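Probable oxidoreductase protein (Rhizobium etli, PDB 4FB5) is probably an oxidoreductase of the GFO/IDH/MocA family, likely to bind NAD(P) through its Rossmann-type domain. Local coordinates at residues His40-Asn45 against Gly341-Lys346. Sequence-based numbering, arbitrary orientation.
Sequences HALAWN and GFNDLK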
loop_
_atom_site.group_PDB
_atom_site.type_symbol
_atom_site.label_atom_id
_atom_site.label_comp_id
_atom_site.label_asym_id
_atom_site.label_seq_id
_atom_site.Cartn_x
_atom_site.Cartn_y
_atom_site.Cartn_z
ATOM N N HIS A 40 26.228 15.722 9.431
ATOM C CA HIS A 40 26.493 16.552 10.623
ATOM C C HIS A 40 26.559 18.001 10.177
ATOM O O HIS A 40 25.888 18.850 10.724
ATOM C CB HIS A 40 27.829 16.238 11.293
ATOM C CG HIS A 40 27.840 14.983 12.112
ATOM N ND1 HIS A 40 28.349 14.939 13.391
ATOM C CD2 HIS A 40 27.417 13.726 11.835
ATOM C CE1 HIS A 40 28.222 13.718 13.876
ATOM N NE2 HIS A 40 27.672 12.958 12.949
ATOM N N ALA A 41 27.348 18.302 9.152
ATOM C CA ALA A 41 27.551 19.709 8.831
ATOM C C ALA A 41 26.220 20.428 8.550
ATOM O O ALA A 41 26.003 21.551 8.981
ATOM C CB ALA A 41 28.552 19.868 7.671
ATOM N N LEU A 42 25.323 19.753 7.843
ATOM C CA LEU A 42 24.064 20.326 7.505
ATOM C C LEU A 42 23.234 20.480 8.760
ATOM O O LEU A 42 22.447 21.430 8.904
ATOM C CB LEU A 42 23.347 19.410 6.540
ATOM C CG LEU A 42 23.738 19.485 5.067
ATOM C CD1 LEU A 42 22.947 18.423 4.307
ATOM C CD2 LEU A 42 23.492 20.853 4.508
ATOM N N ALA A 43 23.403 19.533 9.662
ATOM C CA ALA A 43 22.677 19.585 10.901
ATOM C C ALA A 43 23.116 20.807 11.726
ATOM O O ALA A 43 22.268 21.655 12.107
ATOM C CB ALA A 43 22.836 18.260 11.695
ATOM N N TRP A 44 24.425 20.914 11.972
ATOM C CA TRP A 44 24.967 22.036 12.775
ATOM C C TRP A 44 24.565 23.379 12.142
ATOM O O TRP A 44 24.179 24.333 12.844
ATOM C CB TRP A 44 26.496 21.949 12.953
ATOM C CG TRP A 44 27.007 20.898 13.905
ATOM C CD1 TRP A 44 27.810 19.810 13.605
ATOM C CD2 TRP A 44 26.756 20.828 15.312
ATOM N NE1 TRP A 44 28.073 19.076 14.753
ATOM C CE2 TRP A 44 27.446 19.694 15.812
ATOM C CE3 TRP A 44 26.019 21.616 16.205
ATOM C CZ2 TRP A 44 27.413 19.344 17.160
ATOM C CZ3 TRP A 44 25.998 21.269 17.549
ATOM C CH2 TRP A 44 26.688 20.148 18.015
ATOM N N ASN A 45 24.583 23.428 10.816
ATOM C CA ASN A 45 24.220 24.649 10.116
ATOM C C ASN A 45 22.735 24.977 10.188
ATOM O O ASN A 45 22.340 26.045 9.737
ATOM C CB ASN A 45 24.706 24.574 8.666
ATOM C CG ASN A 45 24.442 25.832 7.876
ATOM O OD1 ASN A 45 24.918 26.925 8.228
ATOM N ND2 ASN A 45 23.704 25.690 6.760
ATOM N N GLY A 341 12.634 14.322 5.875
ATOM C CA GLY A 341 13.595 13.544 5.099
ATOM C C GLY A 341 14.573 12.855 6.018
ATOM O O GLY A 341 14.622 13.149 7.187
ATOM N N PHE A 342 15.381 11.940 5.500
ATOM C CA PHE A 342 16.450 11.373 6.322
ATOM C C PHE A 342 17.334 12.466 7.015
ATOM O O PHE A 342 17.629 12.353 8.195
ATOM C CB PHE A 342 17.238 10.360 5.508
ATOM C CG PHE A 342 18.360 9.679 6.254
ATOM C CD1 PHE A 342 18.108 8.590 7.071
ATOM C CD2 PHE A 342 19.660 10.075 6.063
ATOM C CE1 PHE A 342 19.149 7.911 7.756
ATOM C CE2 PHE A 342 20.724 9.452 6.727
ATOM C CZ PHE A 342 20.472 8.349 7.582
ATOM N N ASN A 343 17.700 13.533 6.329
ATOM C CA ASN A 343 18.598 14.533 6.955
ATOM C C ASN A 343 17.923 15.285 8.109
ATOM O O ASN A 343 18.589 15.684 9.089
ATOM C CB ASN A 343 19.189 15.534 5.936
ATOM C CG ASN A 343 19.843 14.839 4.746
ATOM O OD1 ASN A 343 20.269 13.681 4.825
ATOM N ND2 ASN A 343 19.901 15.535 3.631
ATOM N N ASP A 344 16.602 15.456 8.001
ATOM C CA ASP A 344 15.859 16.076 9.068
ATOM C C ASP A 344 16.099 15.361 10.421
ATOM O O ASP A 344 16.127 15.998 11.492
ATOM C CB ASP A 344 14.390 16.247 8.672
ATOM C CG ASP A 344 14.205 17.251 7.465
ATOM O OD1 ASP A 344 14.986 18.247 7.387
ATOM O OD2 ASP A 344 13.285 17.051 6.602
ATOM N N LEU A 345 16.344 14.057 10.378
ATOM C CA LEU A 345 16.581 13.304 11.598
ATOM C C LEU A 345 17.914 13.620 12.254
ATOM O O LEU A 345 18.087 13.385 13.440
ATOM C CB LEU A 345 16.567 11.816 11.309
ATOM C CG LEU A 345 15.363 11.229 10.596
ATOM C CD1 LEU A 345 15.729 9.836 10.197
ATOM C CD2 LEU A 345 14.154 11.227 11.491
ATOM N N LYS A 346 18.874 14.107 11.479
ATOM C CA LYS A 346 20.152 14.453 12.045
ATOM C C LYS A 346 20.064 15.796 12.761
ATOM O O LYS A 346 20.748 15.992 13.761
ATOM C CB LYS A 346 21.262 14.483 10.999
ATOM C CG LYS A 346 22.618 13.957 11.529
ATOM C CD LYS A 346 22.559 12.452 11.810
ATOM C CE LYS A 346 23.796 11.904 12.515
ATOM N NZ LYS A 346 23.884 10.393 12.371
#
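His-40 brings the NE2-CD2 side of its ring to CE of Lys-346. Its CB leaves the helix pointing away from 341-346, but with CG anti to the carbonyl carbon (chi1 -77°) the ring swings back, and NE2 lies 4.0 Å from CE of Lys-346. The lysine methylene comes at the ring obliquely; its chain reaches there by a bend at chi2 (68°), running extended beyond it. Neither nitrogen bonds the other: NE2 of His-40 and NZ of Lys-346 stand 4.6 Å apart, and both turn to the same oxygen, OE1 of Glu-124, by a hydrogen bond and a salt bridge respectively. On its other nitrogen, ND1, the imidazole is hydrogen-bonded to Ser-99, while NZ also bonds Asn-153. Two residues on, Leu-42 sends CD1 to 4.3 Å from ND2 of Asn-343, a loose touch beside the second subunit, whose Thr-49 packs on the leucine. Ala-43 makes the close approach of the backbones, its CA 5.8 Å from that of Lys-346. Its methyl faces the lysine backbone: CB rests 3.7 Å from O of Lys-346 and 4.2 Å from its CB. Here helix 35-44, which probably belongs to the glycine-rich strand-turn-helix of a Rossmann fold, packs on the start of helix 344-358, far along the chain. No hydrogen bond crosses between the two segments, so they join directly by van der Waals contact and indirectly through Glu-124. One carboxylate oxygen shared by an imidazole and an ammonium group would probably hold both in place in these buried surroundings.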